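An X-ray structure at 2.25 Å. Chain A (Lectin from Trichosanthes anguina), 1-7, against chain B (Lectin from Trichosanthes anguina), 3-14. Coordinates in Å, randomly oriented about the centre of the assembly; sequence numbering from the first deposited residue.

Chain A, residues 1-7: ANLRLSE
Chain B, residues 3-14: FYLLTLTSNKDE

Two separate polypeptides run side by side here as neighbouring parallel strands of a sheet: the axes of strand 2-4 of chain A and strand 3-9 of chain B differ in direction by 4° and approach to 4.7 Å. The register is a constant offset of five, with N2(A) opposite T7(B), L3(A) opposite L8(B) and R4(A) opposite T9(B), at CA-CA distances of 4.6, 4.9 and 4.7 Å. Phi/psi values of -140/141, -130/110 and -100/121 for N2(A), L3(A) and R4(A), and -107/135, -123/138 and -127/125 for T7(B), L8(B) and T9(B), define the extended backbones.

Four backbone hydrogen bonds alternate in donor chain, as parallel pairing requires. T7(B) N donates to A1(A) O at 3.0 Å (170°), L3(A) N to T7(B) O at 3.0 Å (152°), T9(B) N to L3(A) O at 2.9 Å (161°), and L5(A) N to T9(B) O at 3.0 Å (171°). Thus L3(A) uses both its amide and its carbonyl, linking to the residues before and after L8(B). Three of these carbonyls also receive CA-H...O contacts: A1(A) O from L6(B) CA at 3.6 Å, T7(B) O from N2(A) CA at 3.2 Å and L3(A) O from L8(B) CA at 3.5 Å.

Side chains alternate between the sheet faces. L3(A) (chi1 t, -158°) and L8(B) (m, -55°) share one face, where L3(A) CB packs 3.8 Å from L8(B) CD2. N2(A) (t), R4(A) (m), T7(B) (m) and T9(B) (m) occupy the other. Before the paired segment, A1(A) points its CB toward chain B; A1(A) CB lies 3.2 Å from Y4(B) OH and 4.2 Å from Y4(B) CZ; Y4(B) has chi1 t.

Beyond the strands, S10(B) to D13(B) form a type I turn, closed by D13(B) N to S10(B) O at 3.1 Å. The R4(A) side chain, m, t, p with chi4 -94°, brings its NH2 to D13(B) OD1 at 2.8 Å, a salt bridge at the edge of the guanidinium and near its plane. D13(B) itself has phi/psi 57/32 and chi1 -73°.

At L5(A) and S6(A), phi/psi of -71/-27 and -54/-51 end the extended course. S6(A) OG (chi1 m) makes a weak hydrogen bond to N11(B) OD1 at 3.4 Å. Two waters add bridges at this end: water 1 donates to L5(A) O and accepts from N11(B) ND2, each at 2.9 Å, while water 2 accepts from S6(A) N at 3.3 Å and donates to S10(B) O at 2.8 Å. The contact buries 600 Å² between the two stretches, both sides summed.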

ATOM      1  N   ALA A   1       0.392  13.188  22.093  1.00 58.00           N
ATOM      2  CA  ALA A   1       1.119  13.345  20.794  1.00 53.85           C
ATOM      3  C   ALA A   1       1.350  14.829  20.488  1.00 50.81           C
ATOM      4  O   ALA A   1       0.405  15.629  20.436  1.00 45.32           O
ATOM      5  CB  ALA A   1       0.352  12.677  19.671  1.00 55.57           C
ATOM      6  N   ASN A   2       2.617  15.180  20.303  1.00 48.98           N
ATOM      7  CA  ASN A   2       3.052  16.569  20.201  1.00 52.62           C
ATOM      8  C   ASN A   2       4.118  16.672  19.119  1.00 49.99           C
ATOM      9  O   ASN A   2       4.943  15.776  18.978  1.00 48.04           O
ATOM     10  CB  ASN A   2       3.603  17.046  21.556  1.00 58.03           C
ATOM     11  CG  ASN A   2       4.128  18.491  21.524  1.00 69.46           C
ATOM     12  OD1 ASN A   2       3.558  19.382  20.873  1.00 75.06           O
ATOM     13  ND2 ASN A   2       5.223  18.727  22.240  1.00 72.82           N
ATOM     14  N   LEU A   3       4.079  17.742  18.336  1.00 47.92           N
ATOM     15  CA  LEU A   3       5.081  17.978  17.320  1.00 44.11           C
ATOM     16  C   LEU A   3       5.584  19.402  17.507  1.00 40.65           C
ATOM     17  O   LEU A   3       4.839  20.362  17.301  1.00 38.29           O
ATOM     18  CB  LEU A   3       4.476  17.763  15.935  1.00 46.72           C
ATOM     19  CG  LEU A   3       5.335  17.440  14.692  1.00 47.80           C
ATOM     20  CD1 LEU A   3       5.294  18.579  13.701  1.00 49.16           C
ATOM     21  CD2 LEU A   3       6.773  17.008  14.992  1.00 47.81           C
ATOM     22  N   ARG A   4       6.831  19.522  17.956  1.00 40.94           N
ATOM     23  CA  ARG A   4       7.494  20.814  18.135  1.00 43.24           C
ATOM     24  C   ARG A   4       8.395  21.059  16.933  1.00 41.61           C
ATOM     25  O   ARG A   4       9.302  20.274  16.662  1.00 40.38           O
ATOM     26  CB  ARG A   4       8.336  20.831  19.407  1.00 49.55           C
ATOM     27  CG  ARG A   4       7.608  20.441  20.689  1.00 58.14           C
ATOM     28  CD  ARG A   4       8.492  20.589  21.930  1.00 64.28           C
ATOM     29  NE  ARG A   4       8.573  21.988  22.370  1.00 74.45           N
ATOM     30  CZ  ARG A   4       9.523  22.866  22.021  1.00 80.14           C
ATOM     31  NH1 ARG A   4      10.536  22.518  21.229  1.00 84.96           N
ATOM     32  NH2 ARG A   4       9.460  24.114  22.476  1.00 80.36           N
ATOM     33  N   LEU A   5       8.159  22.139  16.206  1.00 40.25           N
ATOM     34  CA  LEU A   5       8.945  22.378  15.010  1.00 43.77           C
ATOM     35  C   LEU A   5      10.406  22.770  15.281  1.00 47.42           C
ATOM     36  O   LEU A   5      11.254  22.498  14.442  1.00 47.93           O
ATOM     37  CB  LEU A   5       8.262  23.381  14.091  1.00 43.67           C
ATOM     38  CG  LEU A   5       7.013  22.823  13.408  1.00 47.11           C
ATOM     39  CD1 LEU A   5       6.426  23.870  12.476  1.00 47.11           C
ATOM     40  CD2 LEU A   5       7.350  21.547  12.642  1.00 50.15           C
ATOM     41  N   SER A   6      10.704  23.370  16.436  1.00 49.33           N
ATOM     42  CA  SER A   6      12.103  23.717  16.799  1.00 55.18           C
ATOM     43  C   SER A   6      13.054  22.528  16.714  1.00 56.52           C
ATOM     44  O   SER A   6      14.100  22.598  16.076  1.00 59.39           O
ATOM     45  CB  SER A   6      12.176  24.300  18.213  1.00 53.74           C
ATOM     46  OG  SER A   6      11.604  25.594  18.227  1.00 58.39           O
ATOM     47  N   GLU A   7      12.669  21.434  17.350  1.00 60.71           N
ATOM     48  CA  GLU A   7      13.515  20.251  17.418  1.00 69.41           C
ATOM     49  C   GLU A   7      13.070  19.206  16.385  1.00 67.06           C
ATOM     50  O   GLU A   7      13.030  18.015  16.673  1.00 74.74           O
ATOM     51  CB  GLU A   7      13.532  19.685  18.858  1.00 70.74           C
ATOM     52  CG  GLU A   7      12.165  19.396  19.479  1.00 74.47           C
ATOM     53  CD  GLU A   7      12.241  18.935  20.933  1.00 79.74           C
ATOM     54  OE1 GLU A   7      13.362  18.800  21.486  1.00 81.38           O
ATOM     55  OE2 GLU A   7      11.168  18.698  21.532  1.00 80.64           O
TER
ATOM     56  N   PHE B   3     -12.710  11.489  21.073  1.00 34.32           N
ATOM     57  CA  PHE B   3     -11.869  12.535  20.530  1.00 33.62           C
ATOM     58  C   PHE B   3     -10.414  12.374  20.964  1.00 35.57           C
ATOM     59  O   PHE B   3     -10.117  12.088  22.126  1.00 38.40           O
ATOM     60  CB  PHE B   3     -12.457  13.908  20.897  1.00 31.79           C
ATOM     61  CG  PHE B   3     -13.850  14.096  20.369  1.00 32.62           C
ATOM     62  CD1 PHE B   3     -14.945  13.975  21.196  1.00 33.22           C
ATOM     63  CD2 PHE B   3     -14.064  14.292  19.026  1.00 32.03           C
ATOM     64  CE1 PHE B   3     -16.220  14.097  20.698  1.00 31.70           C
ATOM     65  CE2 PHE B   3     -15.336  14.404  18.518  1.00 32.46           C
ATOM     66  CZ  PHE B   3     -16.422  14.308  19.356  1.00 32.30           C
ATOM     67  N   TYR B   4      -9.514  12.541  20.005  1.00 35.50           N
ATOM     68  CA  TYR B   4      -8.082  12.444  20.239  1.00 36.83           C
ATOM     69  C   TYR B   4      -7.481  13.847  20.119  1.00 35.50           C
ATOM     70  O   TYR B   4      -7.803  14.586  19.180  1.00 31.35           O
ATOM     71  CB  TYR B   4      -7.497  11.513  19.197  1.00 38.30           C
ATOM     72  CG  TYR B   4      -6.024  11.249  19.287  1.00 43.61           C
ATOM     73  CD1 TYR B   4      -5.464  10.616  20.391  1.00 47.36           C
ATOM     74  CD2 TYR B   4      -5.186  11.586  18.230  1.00 45.54           C
ATOM     75  CE1 TYR B   4      -4.096  10.344  20.439  1.00 47.64           C
ATOM     76  CE2 TYR B   4      -3.836  11.319  18.271  1.00 44.35           C
ATOM     77  CZ  TYR B   4      -3.293  10.700  19.367  1.00 47.41           C
ATOM     78  OH  TYR B   4      -1.934  10.456  19.360  1.00 49.29           O
ATOM     79  N   LEU B   5      -6.630  14.201  21.074  1.00 34.79           N
ATOM     80  CA  LEU B   5      -6.025  15.524  21.133  1.00 38.40           C
ATOM     81  C   LEU B   5      -4.580  15.455  20.764  1.00 39.95           C
ATOM     82  O   LEU B   5      -3.858  14.534  21.109  1.00 40.43           O
ATOM     83  CB  LEU B   5      -6.105  16.136  22.529  1.00 40.23           C
ATOM     84  CG  LEU B   5      -7.493  16.384  23.109  1.00 43.15           C
ATOM     85  CD1 LEU B   5      -7.355  17.002  24.493  1.00 45.85           C
ATOM     86  CD2 LEU B   5      -8.316  17.284  22.206  1.00 43.23           C
ATOM     87  N   LEU B   6      -4.143  16.521  20.135  1.00 42.73           N
ATOM     88  CA  LEU B   6      -2.914  16.519  19.435  1.00 42.11           C
ATOM     89  C   LEU B   6      -2.382  17.936  19.473  1.00 38.11           C
ATOM     90  O   LEU B   6      -3.080  18.867  19.079  1.00 39.44           O
ATOM     91  CB  LEU B   6      -3.277  16.088  18.039  1.00 46.55           C
ATOM     92  CG  LEU B   6      -2.192  15.612  17.152  1.00 49.03           C
ATOM     93  CD1 LEU B   6      -2.787  14.506  16.290  1.00 51.76           C
ATOM     94  CD2 LEU B   6      -1.697  16.803  16.366  1.00 50.16           C
ATOM     95  N   THR B   7      -1.159  18.107  19.944  1.00 35.39           N
ATOM     96  CA  THR B   7      -0.578  19.439  20.071  1.00 35.25           C
ATOM     97  C   THR B   7       0.508  19.708  19.027  1.00 34.03           C
ATOM     98  O   THR B   7       1.360  18.878  18.761  1.00 32.36           O
ATOM     99  CB  THR B   7      -0.019  19.635  21.487  1.00 36.76           C
ATOM    100  OG1 THR B   7      -1.080  19.425  22.428  1.00 38.74           O
ATOM    101  CG2 THR B   7       0.526  21.044  21.687  1.00 38.40           C
ATOM    102  N   LEU B   8       0.462  20.885  18.429  1.00 33.95           N
ATOM    103  CA  LEU B   8       1.505  21.311  17.501  1.00 33.55           C
ATOM    104  C   LEU B   8       2.062  22.612  18.030  1.00 32.80           C
ATOM    105  O   LEU B   8       1.306  23.461  18.477  1.00 32.45           O
ATOM    106  CB  LEU B   8       0.930  21.542  16.113  1.00 34.40           C
ATOM    107  CG  LEU B   8       0.168  20.384  15.490  1.00 37.37           C
ATOM    108  CD1 LEU B   8      -0.664  20.911  14.336  1.00 40.39           C
ATOM    109  CD2 LEU B   8       1.126  19.310  15.017  1.00 39.61           C
ATOM    110  N   THR B   9       3.381  22.764  17.973  1.00 34.17           N
ATOM    111  CA  THR B   9       4.063  23.956  18.490  1.00 34.11           C
ATOM    112  C   THR B   9       4.982  24.561  17.418  1.00 33.16           C
ATOM    113  O   THR B   9       5.841  23.887  16.869  1.00 34.59           O
ATOM    114  CB  THR B   9       4.876  23.593  19.734  1.00 35.47           C
ATOM    115  OG1 THR B   9       3.992  23.054  20.718  1.00 38.10           O
ATOM    116  CG2 THR B   9       5.596  24.819  20.321  1.00 37.62           C
ATOM    117  N   SER B  10       4.800  25.839  17.124  1.00 34.26           N
ATOM    118  CA  SER B  10       5.620  26.508  16.126  1.00 36.67           C
ATOM    119  C   SER B  10       7.026  26.809  16.659  1.00 36.73           C
ATOM    120  O   SER B  10       7.316  26.590  17.828  1.00 33.48           O
ATOM    121  CB  SER B  10       4.957  27.815  15.700  1.00 36.12           C
ATOM    122  OG  SER B  10       5.116  28.777  16.717  1.00 35.50           O
ATOM    123  N   ASN B  11       7.885  27.309  15.770  1.00 39.04           N
ATOM    124  CA  ASN B  11       9.192  27.883  16.141  1.00 41.91           C
ATOM    125  C   ASN B  11       9.129  29.155  16.996  1.00 41.89           C
ATOM    126  O   ASN B  11      10.121  29.529  17.593  1.00 42.84           O
ATOM    127  CB  ASN B  11      10.023  28.170  14.892  1.00 42.12           C
ATOM    128  CG  ASN B  11      10.652  26.913  14.323  1.00 41.82           C
ATOM    129  OD1 ASN B  11      11.560  26.344  14.914  1.00 44.91           O
ATOM    130  ND2 ASN B  11      10.176  26.480  13.175  1.00 45.12           N
ATOM    131  N   LYS B  12       7.978  29.817  17.057  1.00 42.45           N
ATOM    132  CA  LYS B  12       7.778  30.907  18.020  1.00 46.70           C
ATOM    133  C   LYS B  12       7.294  30.403  19.387  1.00 45.12           C
ATOM    134  O   LYS B  12       6.913  31.206  20.229  1.00 46.49           O
ATOM    135  CB  LYS B  12       6.776  31.926  17.477  1.00 48.60           C
ATOM    136  CG  LYS B  12       7.238  32.647  16.218  1.00 50.79           C
ATOM    137  CD  LYS B  12       6.079  33.275  15.442  1.00 51.90           C
ATOM    138  CE  LYS B  12       5.388  34.383  16.223  1.00 53.83           C
ATOM    139  NZ  LYS B  12       4.116  34.831  15.575  1.00 55.61           N
ATOM    140  N   ASP B  13       7.305  29.086  19.597  1.00 44.47           N
ATOM    141  CA  ASP B  13       6.711  28.450  20.787  1.00 48.48           C
ATOM    142  C   ASP B  13       5.222  28.738  21.023  1.00 43.80           C
ATOM    143  O   ASP B  13       4.778  28.792  22.146  1.00 44.38           O
ATOM    144  CB  ASP B  13       7.510  28.799  22.043  1.00 54.75           C
ATOM    145  CG  ASP B  13       8.819  28.086  22.090  1.00 58.56           C
ATOM    146  OD1 ASP B  13       8.790  26.848  22.275  1.00 62.04           O
ATOM    147  OD2 ASP B  13       9.867  28.762  21.930  1.00 64.78           O
ATOM    148  N   GLU B  14       4.462  28.926  19.955  1.00 42.12           N
ATOM    149  CA  GLU B  14       3.025  29.013  20.045  1.00 39.90           C
ATOM    150  C   GLU B  14       2.475  27.593  19.881  1.00 38.49           C
ATOM    151  O   GLU B  14       2.801  26.909  18.901  1.00 37.46           O
ATOM    152  CB  GLU B  14       2.487  29.886  18.928  1.00 41.85           C
ATOM    153  CG  GLU B  14       3.084  31.285  18.820  1.00 44.89           C
ATOM    154  CD  GLU B  14       3.015  31.825  17.395  1.00 46.77           C
ATOM    155  OE1 GLU B  14       3.342  31.059  16.433  1.00 45.93           O
ATOM    156  OE2 GLU B  14       2.635  33.006  17.234  1.00 45.07           O
TER
HETATM  157  O   HOH W   1      11.601  24.137  12.111  1.00 52.31           O
HETATM  158  O   HOH W   2       8.665  24.342  18.776  1.00 47.63           O